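Local coordinates for protein putative rRNA methyltransferase (Sorangium cellulosum, PDB 4RWZ) that methylates the 16S rRNA of the 30S ribosomal subunit to confer aminoglycoside resistance, probably using S-adenosylmethionine as methyl donor, at residues I29-G34 and R126-P131; V115-P120 and R168-A173. One frame throughout, in Å; residues are numbered along the deposited sequence.

Contact 1 is core and contact 2 lies toward the surface, their centres about 16 Å apart and their nearest atoms about 7 Å. They share helix 119-127: contact 1 uses its C-terminal end, where the chain turns into strand 129-130, and contact 2 the loop that leads into its N-terminus. No hydrogen bond crosses either interface. In contact 1 branched aliphatic side chains of a central strand meet one leucine, all three of them buried. Contact 2, about 17 Å from the centre of the chain, joins a proline to A170 and Y171 of helix 160-172, and its aromatic partner carries a hydroxyl bonded to a backbone carbonyl.

Contact 1. Residues I29-G34 and R126-P131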
ATOM      1  N   ILE A  29       4.563   2.039   3.268  1.00 15.01           N
ATOM      2  CA  ILE A  29       4.208   0.753   2.653  1.00 15.05           C
ATOM      3  C   ILE A  29       3.393   1.042   1.431  1.00 19.19           C
ATOM      4  O   ILE A  29       2.400   1.782   1.481  1.00 19.61           O
ATOM      5  CB  ILE A  29       3.438  -0.151   3.627  1.00 16.43           C
ATOM      6  CG1 ILE A  29       4.331  -0.379   4.882  1.00 17.31           C
ATOM      7  CG2 ILE A  29       2.996  -1.478   2.893  1.00 18.65           C
ATOM      8  CD1 ILE A  29       3.612  -1.262   5.991  1.00 18.66           C
ATOM      9  N   ASP A  30       3.786   0.450   0.305  1.00 15.39           N
ATOM     10  CA  ASP A  30       3.079   0.675  -0.954  1.00 15.06           C
ATOM     11  C   ASP A  30       2.402  -0.633  -1.337  1.00 20.08           C
ATOM     12  O   ASP A  30       3.087  -1.579  -1.642  1.00 18.18           O
ATOM     13  CB  ASP A  30       4.112   1.065  -2.042  1.00 16.42           C
ATOM     14  CG  ASP A  30       3.462   1.360  -3.418  1.00 19.11           C
ATOM     15  OD1 ASP A  30       2.384   2.024  -3.439  1.00 20.78           O
ATOM     16  OD2 ASP A  30       4.043   0.994  -4.523  1.00 19.46           O
ATOM     17  N   VAL A  31       1.066  -0.686  -1.326  1.00 13.71           N
ATOM     18  CA  VAL A  31       0.359  -1.966  -1.561  1.00 14.03           C
ATOM     19  C   VAL A  31       0.001  -2.066  -3.023  1.00 14.83           C
ATOM     20  O   VAL A  31      -0.500  -1.084  -3.609  1.00 18.45           O
ATOM     21  CB  VAL A  31      -0.912  -1.992  -0.668  1.00 20.38           C
ATOM     22  CG1 VAL A  31      -1.799  -3.168  -1.010  1.00 19.65           C
ATOM     23  CG2 VAL A  31      -0.458  -2.076   0.734  1.00 23.36           C
ATOM     24  N   GLY A  32       0.324  -3.213  -3.636  1.00 17.34           N
ATOM     25  CA  GLY A  32       0.120  -3.425  -5.060  1.00 17.17           C
ATOM     26  C   GLY A  32       1.190  -2.689  -5.829  1.00 18.83           C
ATOM     27  O   GLY A  32       0.923  -1.962  -6.796  1.00 17.93           O
ATOM     28  N   THR A  33       2.428  -2.895  -5.429  1.00 16.47           N
ATOM     29  CA  THR A  33       3.509  -2.022  -5.959  1.00 14.01           C
ATOM     30  C   THR A  33       3.915  -2.378  -7.419  1.00 17.28           C
ATOM     31  O   THR A  33       4.698  -1.640  -8.070  1.00 16.28           O
ATOM     32  CB  THR A  33       4.701  -2.112  -4.996  1.00 17.64           C
ATOM     33  OG1 THR A  33       5.625  -1.059  -5.234  1.00 16.61           O
ATOM     34  CG2 THR A  33       5.445  -3.426  -5.246  1.00 17.36           C
ATOM     35  N   GLY A  34       3.428  -3.504  -7.941  1.00 19.25           N
ATOM     36  CA  GLY A  34       3.780  -3.856  -9.309  1.00 17.42           C
ATOM     37  C   GLY A  34       5.270  -4.109  -9.488  1.00 16.51           C
ATOM     38  O   GLY A  34       5.865  -4.910  -8.779  1.00 18.36           O
ATOM     39  N   ARG A 126      -6.223  -0.667   7.158  1.00 20.37           N
ATOM     40  CA  ARG A 126      -6.079   0.048   8.428  1.00 20.79           C
ATOM     41  C   ARG A 126      -5.154  -0.718   9.378  1.00 20.98           C
ATOM     42  O   ARG A 126      -4.419  -0.137  10.170  1.00 21.20           O
ATOM     43  CB  ARG A 126      -7.444   0.266   9.077  1.00 21.26           C
ATOM     44  CG  ARG A 126      -7.382   0.839  10.515  1.00 21.78           C
ATOM     45  CD  ARG A 126      -6.758   2.275  10.518  1.00 24.89           C
ATOM     46  NE  ARG A 126      -6.769   2.835  11.880  1.00 22.23           N
ATOM     47  CZ  ARG A 126      -5.829   2.548  12.782  1.00 24.57           C
ATOM     48  NH1 ARG A 126      -4.857   1.693  12.473  1.00 23.63           N
ATOM     49  NH2 ARG A 126      -5.850   3.089  13.981  1.00 25.36           N
ATOM     50  N   ARG A 127      -5.164  -2.041   9.282  1.00 20.99           N
ATOM     51  CA  ARG A 127      -4.281  -2.843  10.129  1.00 23.35           C
ATOM     52  C   ARG A 127      -2.808  -2.518   9.920  1.00 23.55           C
ATOM     53  O   ARG A 127      -1.992  -2.637  10.875  1.00 24.07           O
ATOM     54  CB  ARG A 127      -4.560  -4.340   9.870  1.00 24.39           C
ATOM     55  CG  ARG A 127      -3.713  -5.357  10.586  1.00 33.37           C
ATOM     56  CD  ARG A 127      -4.272  -6.728  10.085  1.00 38.09           C
ATOM     57  NE  ARG A 127      -3.610  -7.935  10.549  1.00 40.69           N
ATOM     58  CZ  ARG A 127      -2.848  -8.703   9.778  1.00 45.05           C
ATOM     59  NH1 ARG A 127      -2.633  -8.374   8.509  1.00 40.20           N
ATOM     60  NH2 ARG A 127      -2.300  -9.805  10.273  1.00 48.70           N
ATOM     61  N   LEU A 128      -2.452  -2.053   8.716  1.00 20.40           N
ATOM     62  CA  LEU A 128      -1.043  -1.789   8.426  1.00 19.97           C
ATOM     63  C   LEU A 128      -0.530  -0.418   8.883  1.00 22.24           C
ATOM     64  O   LEU A 128       0.675  -0.162   8.839  1.00 23.30           O
ATOM     65  CB  LEU A 128      -0.732  -1.852   6.907  1.00 19.36           C
ATOM     66  CG  LEU A 128      -0.883  -3.220   6.246  1.00 36.14           C
ATOM     67  CD1 LEU A 128      -0.324  -3.218   4.813  1.00 37.02           C
ATOM     68  CD2 LEU A 128      -0.189  -4.223   7.072  1.00 35.68           C
ATOM     69  N   VAL A 129      -1.450   0.455   9.247  1.00 22.83           N
ATOM     70  CA  VAL A 129      -1.127   1.850   9.475  1.00 20.41           C
ATOM     71  C   VAL A 129      -1.023   2.163  10.958  1.00 21.96           C
ATOM     72  O   VAL A 129      -1.848   1.727  11.735  1.00 25.05           O
ATOM     73  CB  VAL A 129      -2.204   2.742   8.853  1.00 22.45           C
ATOM     74  CG1 VAL A 129      -1.792   4.237   8.946  1.00 22.27           C
ATOM     75  CG2 VAL A 129      -2.354   2.360   7.373  1.00 20.40           C
ATOM     76  N   ARG A 130      -0.023   2.938  11.343  1.00 24.23           N
ATOM     77  CA  ARG A 130       0.089   3.303  12.766  1.00 28.92           C
ATOM     78  C   ARG A 130      -0.906   4.418  13.040  1.00 26.32           C
ATOM     79  O   ARG A 130      -1.281   5.160  12.110  1.00 27.44           O
ATOM     80  CB  ARG A 130       1.538   3.679  13.131  1.00 33.68           C
ATOM     81  CG  ARG A 130       2.006   5.006  12.685  1.00 41.20           C
ATOM     82  CD  ARG A 130       3.451   5.226  13.161  1.00 45.87           C
ATOM     83  NE  ARG A 130       4.333   4.212  12.607  1.00 51.86           N
ATOM     84  CZ  ARG A 130       5.407   3.735  13.234  1.00 52.72           C
ATOM     85  NH1 ARG A 130       5.697   4.191  14.461  1.00 56.21           N
ATOM     86  NH2 ARG A 130       6.180   2.799  12.647  1.00 42.17           N
ATOM     87  N   PRO A 131      -1.380   4.533  14.299  1.00 27.95           N
ATOM     88  CA  PRO A 131      -2.279   5.645  14.674  1.00 27.87           C
ATOM     89  C   PRO A 131      -1.696   6.969  14.232  1.00 26.89           C
ATOM     90  O   PRO A 131      -0.481   7.189  14.357  1.00 28.49           O
ATOM     91  CB  PRO A 131      -2.317   5.584  16.213  1.00 32.13           C
ATOM     92  CG  PRO A 131      -2.032   4.150  16.536  1.00 34.11           C
ATOM     93  CD  PRO A 131      -1.071   3.662  15.447  1.00 30.31           C
TER
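I29 meets L128 most closely where I29 CG2 lies 4.2 Å from L128 CD1. A chi1 of -58° leaves CG2 anti to the backbone nitrogen, which presents it to the leucine. A beta-branched residue suits this place, for it fits an extended strand and carries a methyl close to the backbone.

The side chain of D30 touches F38 and V39 of helix 37-45 instead. A buried carboxylate needs partners, and D30 has two: T33 OG1 donates to D30 OD2 at 2.7 Å on the anti side of the carboxylate, about 20° out of its plane, while OD1 is bonded to T102 OG1. These bonds fix the rotation of the group.

V31 returns to the leucine side, its CG2 also 4.2 Å from L128 CD1. L128 CD1 thus rests against both strand methyls, which lie 4.1 Å from each other (I29 CG2 to V31 CG2). L128 reaches them because CD1 extends anti to CA (chi2 -170°), the longest reach its branches allow.

Beyond the strand the chain turns through G32 and G34, both with positive phi, which glycine adopts easily. The D-V-G-T-G run of residues 30-34 resembles the first, glycine-rich motif of Rossmann-like methyltransferases, where this loop normally borders the S-adenosylmethionine pocket; G34 N is bonded to D55 OD2.

L128 itself also touches L90 and L94, and next to it V129 N bonds back to R126 O. The contact packs L128, in the connection from helix 119-127 to strand 129-130, on one face of the sheet against strand 26-31, which lies between strands 49-55 and 98-104; helix 37-45 packs on the other face.

Contact 2. Residues V115-P120 and R168-A173; sequences VLPEAP and RPAYRA
P117 presses its ring against A170 and Y171, dividing its carbons between the two. CB lies 4.1 Å from Y171 CE1, approaching the aromatic ring obliquely. CG, the tip, meets A170 CB at 3.4 Å, tighter than the usual van der Waals separation of two carbons. CD, where the ring closes back to the nitrogen, is 3.8 Å from the same A170 CB, so the alanine methyl abuts the CG-CD rim of the ring, near the ring plane.

The alanine's small methyl suits so close an approach of loop to helix. The peptide bond before P117 is cis, a geometry that proline accepts more readily than other residues and that turns the chain sharply between helices 108-115 and 119-127. Two residues on, A119 starts the next helix, with E118 at its N-cap position.

Y171 contributes CE1 of its ring: although its CB does not point at P117, a chi1 of -87° directs the ring so that its end comes nearer. Its OH reaches on to bond L114 O, a carbonyl at the end of helix 108-115. P117 also touches L167 of helix 160-172, and L122 of helix 119-127 touches both P117 and Y171. Y171 also packs on F176 and I178 of strand 176-183, one of the two outermost strands of the sheet in this chain, so the contact joins the connection between two helices to helix 160-172 beside that edge.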
ATOM      1  N   VAL A 115     -13.826   2.685  -3.109  1.00 20.80           N
ATOM      2  CA  VAL A 115     -14.883   3.680  -3.412  1.00 21.37           C
ATOM      3  C   VAL A 115     -16.301   3.212  -3.117  1.00 26.16           C
ATOM      4  O   VAL A 115     -17.213   4.057  -3.068  1.00 26.19           O
ATOM      5  CB  VAL A 115     -14.806   4.248  -4.848  1.00 25.25           C
ATOM      6  CG1 VAL A 115     -13.404   4.870  -5.094  1.00 22.66           C
ATOM      7  CG2 VAL A 115     -15.098   3.185  -5.885  1.00 31.53           C
ATOM      8  N   LEU A 116     -16.524   1.897  -2.976  1.00 24.40           N
ATOM      9  CA  LEU A 116     -17.885   1.439  -2.653  1.00 24.17           C
ATOM     10  C   LEU A 116     -18.315   1.856  -1.231  1.00 28.38           C
ATOM     11  O   LEU A 116     -19.408   2.438  -1.050  1.00 31.95           O
ATOM     12  CB  LEU A 116     -18.078  -0.069  -2.923  1.00 28.66           C
ATOM     13  CG  LEU A 116     -17.988  -0.362  -4.445  1.00 39.65           C
ATOM     14  CD1 LEU A 116     -18.086  -1.854  -4.777  1.00 36.26           C
ATOM     15  CD2 LEU A 116     -19.009   0.469  -5.222  1.00 38.01           C
ATOM     16  N   PRO A 117     -17.509   1.564  -0.201  1.00 30.34           N
ATOM     17  CA  PRO A 117     -16.297   0.752  -0.116  1.00 24.98           C
ATOM     18  C   PRO A 117     -16.639  -0.606   0.435  1.00 21.30           C
ATOM     19  O   PRO A 117     -17.809  -0.904   0.725  1.00 21.86           O
ATOM     20  CB  PRO A 117     -15.440   1.523   0.893  1.00 21.81           C
ATOM     21  CG  PRO A 117     -16.494   1.979   1.912  1.00 23.85           C
ATOM     22  CD  PRO A 117     -17.754   2.288   1.071  1.00 27.24           C
ATOM     23  N   GLU A 118     -15.613  -1.448   0.561  1.00 21.20           N
ATOM     24  CA  GLU A 118     -15.778  -2.787   1.122  1.00 21.39           C
ATOM     25  C   GLU A 118     -15.068  -2.884   2.462  1.00 21.37           C
ATOM     26  O   GLU A 118     -13.850  -2.785   2.500  1.00 20.97           O
ATOM     27  CB  GLU A 118     -15.238  -3.867   0.141  1.00 23.61           C
ATOM     28  CG  GLU A 118     -15.968  -3.826  -1.194  1.00 30.37           C
ATOM     29  CD  GLU A 118     -15.255  -4.715  -2.232  1.00 40.07           C
ATOM     30  OE1 GLU A 118     -14.515  -5.611  -1.787  1.00 38.32           O
ATOM     31  OE2 GLU A 118     -15.392  -4.497  -3.453  1.00 43.90           O
ATOM     32  N   ALA A 119     -15.833  -3.084   3.546  1.00 21.83           N
ATOM     33  CA  ALA A 119     -15.260  -3.076   4.913  1.00 23.11           C
ATOM     34  C   ALA A 119     -14.064  -4.008   5.143  1.00 25.56           C
ATOM     35  O   ALA A 119     -13.108  -3.627   5.776  1.00 21.55           O
ATOM     36  CB  ALA A 119     -16.392  -3.308   6.052  1.00 22.51           C
ATOM     37  N   PRO A 120     -14.138  -5.281   4.687  1.00 23.81           N
ATOM     38  CA  PRO A 120     -12.982  -6.135   4.956  1.00 21.72           C
ATOM     39  C   PRO A 120     -11.711  -5.597   4.325  1.00 21.10           C
ATOM     40  O   PRO A 120     -10.684  -5.827   4.923  1.00 22.36           O
ATOM     41  CB  PRO A 120     -13.355  -7.475   4.250  1.00 21.97           C
ATOM     42  CG  PRO A 120     -14.804  -7.489   4.256  1.00 22.44           C
ATOM     43  CD  PRO A 120     -15.261  -6.036   4.101  1.00 25.14           C
ATOM     44  N   ARG A 168     -17.381   8.703   3.972  1.00 29.25           N
ATOM     45  CA  ARG A 168     -16.955   9.113   5.305  1.00 29.05           C
ATOM     46  C   ARG A 168     -17.353   8.158   6.429  1.00 28.74           C
ATOM     47  O   ARG A 168     -16.512   7.824   7.266  1.00 27.15           O
ATOM     48  CB  ARG A 168     -17.382  10.565   5.653  1.00 31.02           C
ATOM     49  CG  ARG A 168     -16.619  11.581   4.862  1.00 31.88           C
ATOM     50  CD  ARG A 168     -16.976  13.043   5.387  1.00 33.64           C
ATOM     51  NE  ARG A 168     -16.267  13.977   4.543  1.00 44.48           N
ATOM     52  CZ  ARG A 168     -14.976  14.234   4.727  1.00 43.53           C
ATOM     53  NH1 ARG A 168     -14.321  13.619   5.740  1.00 36.96           N
ATOM     54  NH2 ARG A 168     -14.345  15.076   3.918  1.00 48.85           N
ATOM     55  N   PRO A 169     -18.639   7.737   6.471  1.00 29.53           N
ATOM     56  CA  PRO A 169     -19.019   6.881   7.595  1.00 28.75           C
ATOM     57  C   PRO A 169     -18.365   5.505   7.527  1.00 26.80           C
ATOM     58  O   PRO A 169     -17.966   4.974   8.575  1.00 25.97           O
ATOM     59  CB  PRO A 169     -20.543   6.735   7.429  1.00 30.42           C
ATOM     60  CG  PRO A 169     -20.972   7.902   6.593  1.00 32.12           C
ATOM     61  CD  PRO A 169     -19.809   8.129   5.657  1.00 31.01           C
ATOM     62  N   ALA A 170     -18.231   4.964   6.318  1.00 26.19           N
ATOM     63  CA  ALA A 170     -17.667   3.632   6.131  1.00 25.23           C
ATOM     64  C   ALA A 170     -16.169   3.655   6.466  1.00 23.08           C
ATOM     65  O   ALA A 170     -15.621   2.714   7.070  1.00 21.87           O
ATOM     66  CB  ALA A 170     -17.871   3.184   4.722  1.00 24.49           C
ATOM     67  N   TYR A 171     -15.470   4.694   6.038  1.00 23.36           N
ATOM     68  CA  TYR A 171     -14.056   4.782   6.399  1.00 22.37           C
ATOM     69  C   TYR A 171     -13.919   4.910   7.929  1.00 22.44           C
ATOM     70  O   TYR A 171     -13.074   4.241   8.534  1.00 21.40           O
ATOM     71  CB  TYR A 171     -13.358   5.963   5.667  1.00 23.00           C
ATOM     72  CG  TYR A 171     -12.832   5.561   4.302  1.00 22.40           C
ATOM     73  CD1 TYR A 171     -13.700   5.212   3.272  1.00 22.74           C
ATOM     74  CD2 TYR A 171     -11.450   5.520   4.037  1.00 21.64           C
ATOM     75  CE1 TYR A 171     -13.227   4.820   2.012  1.00 22.27           C
ATOM     76  CE2 TYR A 171     -10.962   5.159   2.795  1.00 21.90           C
ATOM     77  CZ  TYR A 171     -11.862   4.801   1.783  1.00 22.91           C
ATOM     78  OH  TYR A 171     -11.375   4.414   0.545  1.00 23.93           O
ATOM     79  N   ARG A 172     -14.776   5.735   8.554  1.00 23.82           N
ATOM     80  CA  ARG A 172     -14.733   5.859  10.003  1.00 24.07           C
ATOM     81  C   ARG A 172     -15.003   4.485  10.648  1.00 23.54           C
ATOM     82  O   ARG A 172     -14.422   4.158  11.696  1.00 23.63           O
ATOM     83  CB  ARG A 172     -15.786   6.874  10.522  1.00 25.85           C
ATOM     84  CG  ARG A 172     -15.277   8.229  10.494  1.00 30.30           C
ATOM     85  CD  ARG A 172     -16.232   9.185  11.291  1.00 38.29           C
ATOM     86  NE  ARG A 172     -15.746  10.545  11.213  1.00 46.95           N
ATOM     87  CZ  ARG A 172     -16.532  11.593  10.985  1.00 57.83           C
ATOM     88  NH1 ARG A 172     -17.840  11.416  10.822  1.00 62.55           N
ATOM     89  NH2 ARG A 172     -16.011  12.816  10.935  1.00 57.78           N
ATOM     90  N   ALA A 173     -15.930   3.729  10.056  1.00 23.27           N
ATOM     91  CA  ALA A 173     -16.286   2.417  10.601  1.00 23.00           C
ATOM     92  C   ALA A 173     -15.097   1.451  10.499  1.00 21.68           C
ATOM     93  O   ALA A 173     -15.166   0.357  11.060  1.00 21.30           O
ATOM     94  CB  ALA A 173     -17.520   1.825   9.900  1.00 24.25           C
TER